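Local coordinates for flagellar brake protein YcgR (Escherichia coli K-12, PDB 5Y6H) that acts as a c-di-GMP-dependent flagellar brake that slows the motor, its N-terminal domain, the part in this chain, being involved in FliG binding, at residues I28-S33 / I71-T77; L20-H24 / L43-P48; W34-L39 / D61-V65. One frame throughout, in Å; residues are numbered along the deposited sequence.

In the fold
All three contacts lie in the N-terminal PilZN domain, whose family belongs to the FMN-binding clan, and all three involve its antiparallel sheet. Interaction 1 joins strands 30-34 and 71-77 near the centre of the domain. Its centre is about 13 Å from those of interactions 2 and 3, which lie on opposite sides of the chain's centre, about 22 Å apart. Both of these use strand 37-47: helix 13-26 packs on its far end and helix 59-67 on its beginning. Along the chain, interaction 3 is nested within the loop closed by interaction 1, whereas interaction 2 alternates with both. L30 packs on L23 and L43, so interactions 1 and 2 share one hydrophobic interior.

Interaction 1 of 3, residues I28-S33 / I71-T77; sequences IPLRLS and ITITAET
R31 and T74 form a hydrogen-bonded pair of the antiparallel β-sheet, and S33 with T72 form the next. R31 N donates to T74 O (2.8 Å) and T74 N returns the bond to R31 O, while two bonds between S33 and T72 satisfy the backbone in the same way. Beyond them P29, a proline, has no N-H to give; a water bridges it to E76 instead, donating to P29 O (2.7 Å) and accepting from E76 N. A second water bridges the polar face: it donates to R31 O, and hydrogen bonds also join it to S33 OG and to T74 OG1 (2.7 Å). The hydroxyl of T74 sits between its own backbone N and carbonyl carbon (chi1 52°), which brings OG1 to 3.2 Å from R31 CB as well as to this water. On the other face the contact is apolar. L32 and I73, a non-hydrogen-bonded pair, send their side chains out alongside one another, with CD1 of L32 against CG1 of I73, and helix 13-26 adds L23 against I28, L30 and A75. The methyl of A75 meets CD2 of L30 at 3.6 Å and CD1 of I28 at 3.8 Å.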
ATOM      1  N   ILE A  28     -10.366  -3.344   2.115  1.00 22.64           N
ATOM      2  CA  ILE A  28      -9.938  -4.740   2.106  1.00 23.46           C
ATOM      3  C   ILE A  28      -8.523  -4.829   2.665  1.00 23.39           C
ATOM      4  O   ILE A  28      -7.811  -3.812   2.710  1.00 22.11           O
ATOM      5  CB  ILE A  28     -10.024  -5.340   0.694  1.00 20.63           C
ATOM      6  CG1 ILE A  28      -9.140  -4.566  -0.282  1.00 17.39           C
ATOM      7  CG2 ILE A  28     -11.467  -5.397   0.227  1.00 18.01           C
ATOM      8  CD1 ILE A  28      -8.924  -5.303  -1.601  1.00 22.99           C
ATOM      9  N   PRO A  29      -8.070  -6.004   3.104  1.00 22.70           N
ATOM     10  CA  PRO A  29      -6.715  -6.105   3.656  1.00 18.33           C
ATOM     11  C   PRO A  29      -5.655  -5.865   2.595  1.00 21.75           C
ATOM     12  O   PRO A  29      -5.845  -6.145   1.409  1.00 22.14           O
ATOM     13  CB  PRO A  29      -6.647  -7.543   4.186  1.00 22.47           C
ATOM     14  CG  PRO A  29      -8.059  -8.006   4.274  1.00 26.66           C
ATOM     15  CD  PRO A  29      -8.800  -7.280   3.205  1.00 21.48           C
ATOM     16  N   LEU A  30      -4.526  -5.327   3.042  1.00 18.61           N
ATOM     17  CA  LEU A  30      -3.342  -5.177   2.215  1.00 15.69           C
ATOM     18  C   LEU A  30      -2.282  -6.160   2.688  1.00 17.61           C
ATOM     19  O   LEU A  30      -2.272  -6.570   3.852  1.00 22.31           O
ATOM     20  CB  LEU A  30      -2.768  -3.757   2.300  1.00 23.76           C
ATOM     21  CG  LEU A  30      -3.660  -2.534   2.093  1.00 27.88           C
ATOM     22  CD1 LEU A  30      -2.808  -1.275   2.155  1.00 25.66           C
ATOM     23  CD2 LEU A  30      -4.421  -2.600   0.782  1.00 24.41           C
ATOM     24  N   ARG A  31      -1.385  -6.534   1.783  1.00 20.39           N
ATOM     25  CA  ARG A  31      -0.165  -7.238   2.150  1.00 17.38           C
ATOM     26  C   ARG A  31       1.028  -6.351   1.826  1.00 17.76           C
ATOM     27  O   ARG A  31       1.169  -5.889   0.689  1.00 18.50           O
ATOM     28  CB  ARG A  31      -0.041  -8.579   1.422  1.00 22.78           C
ATOM     29  CG  ARG A  31       1.302  -9.269   1.651  1.00 25.90           C
ATOM     30  CD  ARG A  31       1.392 -10.591   0.913  1.00 36.68           C
ATOM     31  NE  ARG A  31       0.288 -11.482   1.254  1.00 46.02           N
ATOM     32  CZ  ARG A  31      -0.080 -12.526   0.520  1.00 56.52           C
ATOM     33  NH1 ARG A  31      -1.099 -13.284   0.905  1.00 55.80           N
ATOM     34  NH2 ARG A  31       0.570 -12.814  -0.599  1.00 60.74           N
ATOM     35  N   LEU A  32       1.866  -6.100   2.831  1.00 16.63           N
ATOM     36  CA  LEU A  32       3.136  -5.407   2.652  1.00 20.42           C
ATOM     37  C   LEU A  32       4.235  -6.458   2.617  1.00 19.70           C
ATOM     38  O   LEU A  32       4.379  -7.236   3.566  1.00 21.47           O
ATOM     39  CB  LEU A  32       3.398  -4.410   3.782  1.00 22.30           C
ATOM     40  CG  LEU A  32       2.851  -2.979   3.714  1.00 30.79           C
ATOM     41  CD1 LEU A  32       1.410  -2.929   3.217  1.00 26.15           C
ATOM     42  CD2 LEU A  32       2.968  -2.311   5.082  1.00 25.51           C
ATOM     43  N   SER A  33       5.002  -6.486   1.533  1.00 17.51           N
ATOM     44  CA  SER A  33       6.081  -7.449   1.377  1.00 18.78           C
ATOM     45  C   SER A  33       7.404  -6.728   1.158  1.00 24.90           C
ATOM     46  O   SER A  33       7.468  -5.729   0.435  1.00 23.26           O
ATOM     47  CB  SER A  33       5.805  -8.405   0.212  1.00 23.85           C
ATOM     48  OG  SER A  33       4.592  -9.118   0.401  1.00 29.73           O
ATOM     49  N   ILE A  71       9.171  -1.650  -0.736  1.00 22.52           N
ATOM     50  CA  ILE A  71       8.041  -2.351  -0.135  1.00 19.23           C
ATOM     51  C   ILE A  71       6.976  -2.521  -1.208  1.00 24.33           C
ATOM     52  O   ILE A  71       6.520  -1.531  -1.794  1.00 24.05           O
ATOM     53  CB  ILE A  71       7.462  -1.595   1.077  1.00 18.90           C
ATOM     54  CG1 ILE A  71       8.526  -1.382   2.159  1.00 26.62           C
ATOM     55  CG2 ILE A  71       6.260  -2.336   1.643  1.00 19.80           C
ATOM     56  CD1 ILE A  71       9.190  -0.021   2.108  1.00 27.63           C
ATOM     57  N   THR A  72       6.583  -3.765  -1.468  1.00 18.74           N
ATOM     58  CA  THR A  72       5.531  -4.077  -2.428  1.00 21.34           C
ATOM     59  C   THR A  72       4.206  -4.236  -1.695  1.00 21.12           C
ATOM     60  O   THR A  72       4.118  -4.977  -0.710  1.00 23.43           O
ATOM     61  CB  THR A  72       5.860  -5.353  -3.206  1.00 23.51           C
ATOM     62  OG1 THR A  72       7.044  -5.143  -3.982  1.00 24.47           O
ATOM     63  CG2 THR A  72       4.713  -5.727  -4.135  1.00 25.37           C
ATOM     64  N   ILE A  73       3.180  -3.539  -2.173  1.00 17.62           N
ATOM     65  CA  ILE A  73       1.863  -3.541  -1.549  1.00 18.43           C
ATOM     66  C   ILE A  73       0.887  -4.225  -2.495  1.00 17.08           C
ATOM     67  O   ILE A  73       0.790  -3.853  -3.672  1.00 17.92           O
ATOM     68  CB  ILE A  73       1.415  -2.110  -1.203  1.00 20.88           C
ATOM     69  CG1 ILE A  73       2.450  -1.462  -0.272  1.00 23.80           C
ATOM     70  CG2 ILE A  73       0.035  -2.126  -0.575  1.00 21.97           C
ATOM     71  CD1 ILE A  73       2.174  -0.032   0.080  1.00 30.24           C
ATOM     72  N   THR A  74       0.177  -5.241  -1.986  1.00 19.48           N
ATOM     73  CA  THR A  74      -0.777  -6.019  -2.768  1.00 20.23           C
ATOM     74  C   THR A  74      -2.126  -6.071  -2.064  1.00 16.56           C
ATOM     75  O   THR A  74      -2.204  -6.078  -0.833  1.00 24.89           O
ATOM     76  CB  THR A  74      -0.280  -7.460  -3.002  1.00 24.07           C
ATOM     77  OG1 THR A  74       0.086  -8.046  -1.746  1.00 29.17           O
ATOM     78  CG2 THR A  74       0.937  -7.451  -3.929  1.00 20.17           C
ATOM     79  N   ALA A  75      -3.191  -6.133  -2.861  1.00 17.80           N
ATOM     80  CA  ALA A  75      -4.539  -6.282  -2.334  1.00 17.53           C
ATOM     81  C   ALA A  75      -5.408  -6.867  -3.436  1.00 17.43           C
ATOM     82  O   ALA A  75      -5.279  -6.481  -4.600  1.00 21.51           O
ATOM     83  CB  ALA A  75      -5.122  -4.948  -1.851  1.00 23.08           C
ATOM     84  N   GLU A  76      -6.280  -7.805  -3.077  1.00 17.36           N
ATOM     85  CA  GLU A  76      -7.108  -8.424  -4.101  1.00 20.51           C
ATOM     86  C   GLU A  76      -8.462  -8.827  -3.538  1.00 20.98           C
ATOM     87  O   GLU A  76      -8.580  -9.231  -2.378  1.00 22.54           O
ATOM     88  CB  GLU A  76      -6.425  -9.647  -4.727  1.00 30.51           C
ATOM     89  CG  GLU A  76      -5.949 -10.693  -3.738  1.00 41.29           C
ATOM     90  CD  GLU A  76      -4.916 -11.623  -4.348  1.00 51.87           C
ATOM     91  OE1 GLU A  76      -5.209 -12.218  -5.405  1.00 52.21           O
ATOM     92  OE2 GLU A  76      -3.811 -11.754  -3.777  1.00 54.84           O
ATOM     93  N   THR A  77      -9.483  -8.710  -4.387  1.00 20.66           N
ATOM     94  CA  THR A  77     -10.820  -9.198  -4.080  1.00 17.40           C
ATOM     95  C   THR A  77     -11.554  -9.472  -5.389  1.00 24.15           C
ATOM     96  O   THR A  77     -11.414  -8.719  -6.357  1.00 22.52           O
ATOM     97  CB  THR A  77     -11.611  -8.204  -3.211  1.00 20.99           C
ATOM     98  OG1 THR A  77     -12.881  -8.773  -2.865  1.00 23.21           O
ATOM     99  CG2 THR A  77     -11.834  -6.882  -3.940  1.00 22.45           C
TER
HETATM  100  O   HOH W   1      -6.496  -8.267  -0.083  1.00 26.05           O
HETATM  101  O   HOH W   2       2.700  -7.620  -1.215  1.00 19.35           O

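Interaction 2 of 3, residues L20-H24 / L43-P48; sequences LRDLH and LLAITP
The imidazole of H24, at the side of its helix, points its NE2 edge at a classic β-bulge, where L44 and A45 both face V52 of the next strand. NE2 donates a weak hydrogen bond to L44 O, 3.2 Å long and bent to 127° at the hydrogen. The carbonyl oxygens of L43 and L44 both lie at the ring's edge near its plane, each 3.4 Å from H24 CD2. With CG anti to the backbone N (chi1 171°), the ring reaches out from the helix toward the L44 carbonyl, and CG2 of I46 approaches its CG obliquely at 3.7 Å, the I46 and H24 side chains running antiparallel as they pass. A water also ties the backbones together, donating to H24 O and to L43 O (2.6 Å). Replacing H24 by an alanine is likely to leave L44 O without its imidazole donor and to open a gap beside CG2 of I46. Deeper in the interface, CD2 of L43 reaches the helix backbone at L20 O, and CD1 of I46 meets CB of L20. At the outer end the R21 guanidinium crosses P48, with NH2 3.7 Å from CD. Helix 13-26 thus packs against the end of strand 37-47, L17 adding to the cover of I46 and P48, while L43 continues inward onto L51 and L53 of strand 50-54 and onto L30 of strand 30-34.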
ATOM      1  N   LEU A  20      -6.500   4.205  -5.722  1.00 17.55           N
ATOM      2  CA  LEU A  20      -6.244   4.242  -4.286  1.00 14.81           C
ATOM      3  C   LEU A  20      -7.473   4.713  -3.519  1.00 17.71           C
ATOM      4  O   LEU A  20      -7.747   4.229  -2.414  1.00 17.45           O
ATOM      5  CB  LEU A  20      -5.045   5.144  -3.994  1.00 16.79           C
ATOM      6  CG  LEU A  20      -3.694   4.642  -4.510  1.00 19.87           C
ATOM      7  CD1 LEU A  20      -2.618   5.700  -4.304  1.00 20.07           C
ATOM      8  CD2 LEU A  20      -3.301   3.331  -3.836  1.00 19.14           C
ATOM      9  N   ARG A  21      -8.227   5.659  -4.092  1.00 14.46           N
ATOM     10  CA  ARG A  21      -9.472   6.093  -3.466  1.00 19.20           C
ATOM     11  C   ARG A  21     -10.460   4.938  -3.357  1.00 17.06           C
ATOM     12  O   ARG A  21     -11.119   4.773  -2.323  1.00 17.96           O
ATOM     13  CB  ARG A  21     -10.096   7.249  -4.255  1.00 22.83           C
ATOM     14  CG  ARG A  21      -9.222   8.489  -4.372  1.00 25.55           C
ATOM     15  CD  ARG A  21      -9.659   9.578  -3.416  1.00 29.33           C
ATOM     16  NE  ARG A  21      -9.046  10.863  -3.738  1.00 26.72           N
ATOM     17  CZ  ARG A  21      -8.779  11.799  -2.835  1.00 25.65           C
ATOM     18  NH1 ARG A  21      -9.071  11.583  -1.560  1.00 27.62           N
ATOM     19  NH2 ARG A  21      -8.223  12.946  -3.204  1.00 24.59           N
ATOM     20  N   ASP A  22     -10.578   4.131  -4.416  1.00 20.24           N
ATOM     21  CA  ASP A  22     -11.460   2.967  -4.372  1.00 21.10           C
ATOM     22  C   ASP A  22     -10.969   1.945  -3.354  1.00 22.41           C
ATOM     23  O   ASP A  22     -11.776   1.320  -2.653  1.00 20.98           O
ATOM     24  CB  ASP A  22     -11.555   2.321  -5.756  1.00 22.62           C
ATOM     25  CG  ASP A  22     -12.536   3.027  -6.675  1.00 31.22           C
ATOM     26  OD1 ASP A  22     -13.263   3.932  -6.214  1.00 30.83           O
ATOM     27  OD2 ASP A  22     -12.582   2.669  -7.870  1.00 29.42           O
ATOM     28  N   LEU A  23      -9.650   1.758  -3.269  1.00 18.46           N
ATOM     29  CA  LEU A  23      -9.071   0.817  -2.313  1.00 14.82           C
ATOM     30  C   LEU A  23      -9.357   1.238  -0.878  1.00 18.58           C
ATOM     31  O   LEU A  23      -9.705   0.407  -0.029  1.00 17.86           O
ATOM     32  CB  LEU A  23      -7.566   0.709  -2.551  1.00 17.28           C
ATOM     33  CG  LEU A  23      -6.793  -0.346  -1.759  1.00 16.14           C
ATOM     34  CD1 LEU A  23      -7.379  -1.739  -1.972  1.00 20.53           C
ATOM     35  CD2 LEU A  23      -5.318  -0.311  -2.143  1.00 19.01           C
ATOM     36  N   HIS A  24      -9.191   2.528  -0.580  1.00 14.71           N
ATOM     37  CA  HIS A  24      -9.504   3.037   0.751  1.00 14.17           C
ATOM     38  C   HIS A  24     -10.963   2.779   1.119  1.00 19.58           C
ATOM     39  O   HIS A  24     -11.266   2.353   2.239  1.00 18.89           O
ATOM     40  CB  HIS A  24      -9.188   4.531   0.817  1.00 17.59           C
ATOM     41  CG  HIS A  24      -9.670   5.191   2.067  1.00 20.16           C
ATOM     42  ND1 HIS A  24     -10.705   6.101   2.078  1.00 22.37           N
ATOM     43  CD2 HIS A  24      -9.255   5.075   3.350  1.00 21.44           C
ATOM     44  CE1 HIS A  24     -10.908   6.516   3.315  1.00 28.87           C
ATOM     45  NE2 HIS A  24     -10.041   5.910   4.107  1.00 26.61           N
ATOM     46  N   LEU A  43      -5.339   0.217   4.206  1.00 16.43           N
ATOM     47  CA  LEU A  43      -5.205   1.626   3.843  1.00 16.46           C
ATOM     48  C   LEU A  43      -6.164   2.437   4.710  1.00 21.09           C
ATOM     49  O   LEU A  43      -7.371   2.481   4.456  1.00 18.72           O
ATOM     50  CB  LEU A  43      -5.469   1.832   2.355  1.00 16.32           C
ATOM     51  CG  LEU A  43      -5.331   3.254   1.800  1.00 18.32           C
ATOM     52  CD1 LEU A  43      -3.924   3.801   2.016  1.00 16.82           C
ATOM     53  CD2 LEU A  43      -5.708   3.286   0.318  1.00 17.16           C
ATOM     54  N   LEU A  44      -5.614   3.088   5.738  1.00 20.29           N
ATOM     55  CA  LEU A  44      -6.427   3.794   6.724  1.00 18.35           C
ATOM     56  C   LEU A  44      -6.892   5.151   6.217  1.00 19.51           C
ATOM     57  O   LEU A  44      -8.009   5.583   6.521  1.00 20.32           O
ATOM     58  CB  LEU A  44      -5.633   3.975   8.019  1.00 16.39           C
ATOM     59  CG  LEU A  44      -5.321   2.697   8.800  1.00 22.34           C
ATOM     60  CD1 LEU A  44      -4.475   3.009  10.022  1.00 24.42           C
ATOM     61  CD2 LEU A  44      -6.601   1.987   9.204  1.00 24.98           C
ATOM     62  N   ALA A  45      -6.045   5.844   5.460  1.00 20.80           N
ATOM     63  CA  ALA A  45      -6.355   7.193   5.020  1.00 25.02           C
ATOM     64  C   ALA A  45      -5.625   7.474   3.716  1.00 19.40           C
ATOM     65  O   ALA A  45      -4.569   6.893   3.441  1.00 17.94           O
ATOM     66  CB  ALA A  45      -5.969   8.223   6.086  1.00 29.68           C
ATOM     67  N   ILE A  46      -6.195   8.376   2.920  1.00 21.00           N
ATOM     68  CA  ILE A  46      -5.658   8.703   1.605  1.00 24.02           C
ATOM     69  C   ILE A  46      -5.870  10.188   1.331  1.00 23.43           C
ATOM     70  O   ILE A  46      -6.947  10.733   1.602  1.00 21.12           O
ATOM     71  CB  ILE A  46      -6.295   7.832   0.499  1.00 19.71           C
ATOM     72  CG1 ILE A  46      -5.692   8.160  -0.870  1.00 19.61           C
ATOM     73  CG2 ILE A  46      -7.821   7.968   0.491  1.00 19.79           C
ATOM     74  CD1 ILE A  46      -4.228   7.768  -0.999  1.00 26.11           C
ATOM     75  N   THR A  47      -4.820  10.852   0.834  1.00 18.44           N
ATOM     76  CA  THR A  47      -4.888  12.206   0.295  1.00 20.21           C
ATOM     77  C   THR A  47      -4.089  12.211  -1.004  1.00 16.31           C
ATOM     78  O   THR A  47      -3.393  11.228  -1.292  1.00 18.75           O
ATOM     79  CB  THR A  47      -4.334  13.249   1.277  1.00 17.19           C
ATOM     80  OG1 THR A  47      -2.902  13.262   1.209  1.00 19.58           O
ATOM     81  CG2 THR A  47      -4.778  12.969   2.711  1.00 19.41           C
ATOM     82  N   PRO A  48      -4.154  13.269  -1.821  1.00 18.14           N
ATOM     83  CA  PRO A  48      -3.299  13.307  -3.019  1.00 19.13           C
ATOM     84  C   PRO A  48      -1.816  13.216  -2.712  1.00 17.82           C
ATOM     85  O   PRO A  48      -1.032  12.889  -3.613  1.00 19.98           O
ATOM     86  CB  PRO A  48      -3.655  14.654  -3.662  1.00 20.43           C
ATOM     87  CG  PRO A  48      -5.051  14.906  -3.223  1.00 18.39           C
ATOM     88  CD  PRO A  48      -5.118  14.387  -1.812  1.00 19.97           C
TER
HETATM   89  O   HOH W   3      -9.754   1.445   4.292  1.00 27.33           O

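Interaction 3 of 3, residues W34-L39 / D61-V65; sequences WNGGQL and DNIAV
W34 packs against A64 and V65 of helix 59-67 from the base of a two-residue β-hairpin, in which W34 and G37 are joined by backbone hydrogen bonds in both directions across N35 and G36. Its CB sets out toward the helix, and CG lies between the backbone N and the carbonyl carbon (chi1 64°), which turns the indole back over the hairpin's second strand. NE1 comes to 3.6 Å from CB of A64, and beyond it CE2, at the ring fusion, and CZ2 stay beside the same methyl. CG2 of V65 lies over the six-membered ring in a CH-π contact, although its modelled approach to CZ3 is too close to be trusted and is doubtful in detail. At the far tip, CH2 is 3.9 Å from D61 O and close to CB of D61. The opposite face of the indole rests on the backbone, with G37 O and Q38 N both 3.3 Å above its plane. Glycine suits position 37, since a CB there would run into CZ2 of the indole; at G36 the backbone angles alone would press a CB against the carbonyl oxygen of N35. L39 extends the apolar contact: its CD2 touches CG2 of V65 and CB of D61, and approaches OD1 of N62 (3.6 Å), an atom already engaged by the backbone N of G56. At the strand's polar border, one water donates both to Q38 O (3.0 Å) and to the carboxylate oxygen OD2 of D61 (2.7 Å).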
ATOM      1  N   TRP A  34       8.462  -7.240   1.786  1.00 19.67           N
ATOM      2  CA  TRP A  34       9.801  -6.696   1.626  1.00 20.59           C
ATOM      3  C   TRP A  34      10.799  -7.845   1.576  1.00 23.12           C
ATOM      4  O   TRP A  34      10.453  -9.008   1.793  1.00 27.04           O
ATOM      5  CB  TRP A  34      10.156  -5.725   2.759  1.00 25.81           C
ATOM      6  CG  TRP A  34      10.218  -6.377   4.111  1.00 26.00           C
ATOM      7  CD1 TRP A  34      11.339  -6.769   4.786  1.00 26.59           C
ATOM      8  CD2 TRP A  34       9.108  -6.710   4.951  1.00 25.13           C
ATOM      9  NE1 TRP A  34      10.994  -7.327   5.994  1.00 28.49           N
ATOM     10  CE2 TRP A  34       9.629  -7.302   6.118  1.00 29.95           C
ATOM     11  CE3 TRP A  34       7.724  -6.569   4.826  1.00 30.04           C
ATOM     12  CZ2 TRP A  34       8.813  -7.748   7.155  1.00 28.75           C
ATOM     13  CZ3 TRP A  34       6.917  -7.008   5.859  1.00 30.63           C
ATOM     14  CH2 TRP A  34       7.463  -7.593   7.005  1.00 31.01           C
ATOM     15  N   ASN A  35      12.053  -7.506   1.280  1.00 22.50           N
ATOM     16  CA  ASN A  35      13.115  -8.501   1.285  1.00 26.35           C
ATOM     17  C   ASN A  35      13.339  -9.000   2.708  1.00 29.21           C
ATOM     18  O   ASN A  35      14.110  -8.402   3.465  1.00 29.84           O
ATOM     19  CB  ASN A  35      14.404  -7.918   0.699  1.00 28.81           C
ATOM     20  CG  ASN A  35      15.441  -8.980   0.412  1.00 36.70           C
ATOM     21  OD1 ASN A  35      15.105 -10.148   0.231  1.00 38.38           O
ATOM     22  ND2 ASN A  35      16.707  -8.582   0.370  1.00 38.07           N
ATOM     23  N   GLY A  36      12.645 -10.069   3.094  1.00 32.45           N
ATOM     24  CA  GLY A  36      12.776 -10.581   4.444  1.00 33.18           C
ATOM     25  C   GLY A  36      11.485 -10.978   5.136  1.00 34.97           C
ATOM     26  O   GLY A  36      11.530 -11.702   6.135  1.00 31.44           O
ATOM     27  N   GLY A  37      10.335 -10.524   4.648  1.00 32.55           N
ATOM     28  CA  GLY A  37       9.091 -10.902   5.294  1.00 30.07           C
ATOM     29  C   GLY A  37       7.889 -10.239   4.655  1.00 27.91           C
ATOM     30  O   GLY A  37       7.982  -9.632   3.586  1.00 20.92           O
ATOM     31  N   GLN A  38       6.747 -10.383   5.333  1.00 25.23           N
ATOM     32  CA  GLN A  38       5.484  -9.799   4.896  1.00 24.12           C
ATOM     33  C   GLN A  38       4.585  -9.580   6.109  1.00 23.02           C
ATOM     34  O   GLN A  38       4.759 -10.211   7.155  1.00 22.61           O
ATOM     35  CB  GLN A  38       4.774 -10.678   3.858  1.00 24.06           C
ATOM     36  CG  GLN A  38       4.362 -12.046   4.367  1.00 35.37           C
ATOM     37  CD  GLN A  38       3.561 -12.827   3.343  1.00 44.95           C
ATOM     38  OE1 GLN A  38       2.357 -13.028   3.502  1.00 49.45           O
ATOM     39  NE2 GLN A  38       4.227 -13.268   2.281  1.00 37.86           N
ATOM     40  N   LEU A  39       3.618  -8.672   5.960  1.00 18.04           N
ATOM     41  CA  LEU A  39       2.634  -8.433   7.010  1.00 16.84           C
ATOM     42  C   LEU A  39       1.317  -7.996   6.382  1.00 20.33           C
ATOM     43  O   LEU A  39       1.265  -7.585   5.221  1.00 22.09           O
ATOM     44  CB  LEU A  39       3.117  -7.384   8.028  1.00 26.32           C
ATOM     45  CG  LEU A  39       3.310  -5.915   7.626  1.00 19.85           C
ATOM     46  CD1 LEU A  39       2.013  -5.104   7.682  1.00 19.73           C
ATOM     47  CD2 LEU A  39       4.355  -5.270   8.524  1.00 26.71           C
ATOM     48  N   ASP A  61       7.942  -7.222  12.690  1.00 24.05           N
ATOM     49  CA  ASP A  61       7.606  -6.983  11.288  1.00 20.91           C
ATOM     50  C   ASP A  61       7.565  -5.494  10.978  1.00 20.87           C
ATOM     51  O   ASP A  61       8.033  -5.057   9.920  1.00 18.63           O
ATOM     52  CB  ASP A  61       6.261  -7.623  10.944  1.00 20.80           C
ATOM     53  CG  ASP A  61       6.304  -9.133  10.977  1.00 29.05           C
ATOM     54  OD1 ASP A  61       7.416  -9.702  10.927  1.00 28.20           O
ATOM     55  OD2 ASP A  61       5.221  -9.750  11.053  1.00 28.33           O
ATOM     56  N   ASN A  62       7.001  -4.698  11.886  1.00 22.36           N
ATOM     57  CA  ASN A  62       6.920  -3.261  11.654  1.00 15.83           C
ATOM     58  C   ASN A  62       8.305  -2.626  11.629  1.00 17.35           C
ATOM     59  O   ASN A  62       8.587  -1.768  10.782  1.00 19.97           O
ATOM     60  CB  ASN A  62       6.030  -2.624  12.719  1.00 20.30           C
ATOM     61  CG  ASN A  62       4.628  -3.201  12.709  1.00 19.52           C
ATOM     62  OD1 ASN A  62       4.075  -3.486  11.644  1.00 23.09           O
ATOM     63  ND2 ASN A  62       4.053  -3.397  13.890  1.00 19.58           N
ATOM     64  N   ILE A  63       9.190  -3.047  12.536  1.00 15.90           N
ATOM     65  CA  ILE A  63      10.562  -2.541  12.539  1.00 17.59           C
ATOM     66  C   ILE A  63      11.284  -2.926  11.254  1.00 20.64           C
ATOM     67  O   ILE A  63      12.025  -2.120  10.675  1.00 21.90           O
ATOM     68  CB  ILE A  63      11.314  -3.051  13.784  1.00 19.52           C
ATOM     69  CG1 ILE A  63      10.644  -2.522  15.053  1.00 23.55           C
ATOM     70  CG2 ILE A  63      12.772  -2.631  13.734  1.00 24.22           C
ATOM     71  CD1 ILE A  63      11.127  -3.187  16.319  1.00 27.97           C
ATOM     72  N   ALA A  64      11.088  -4.166  10.790  1.00 19.70           N
ATOM     73  CA  ALA A  64      11.716  -4.597   9.544  1.00 22.31           C
ATOM     74  C   ALA A  64      11.242  -3.753   8.369  1.00 19.07           C
ATOM     75  O   ALA A  64      12.048  -3.344   7.524  1.00 23.01           O
ATOM     76  CB  ALA A  64      11.424  -6.076   9.292  1.00 26.36           C
ATOM     77  N   VAL A  65       9.942  -3.484   8.322  1.00 17.79           N
ATOM     78  CA  VAL A  65       9.355  -2.692   7.244  1.00 23.92           C
ATOM     79  C   VAL A  65       9.785  -1.224   7.246  1.00 27.42           C
ATOM     80  O   VAL A  65       9.751  -0.568   6.205  1.00 20.91           O
ATOM     81  CB  VAL A  65       7.815  -2.759   7.276  1.00 30.03           C
ATOM     82  CG1 VAL A  65       7.227  -1.956   6.127  1.00 36.18           C
ATOM     83  CG2 VAL A  65       7.345  -4.205   7.222  1.00 31.23           C
TER
HETATM   84  O   HOH W   4       4.378 -11.824   9.617  1.00 50.71           O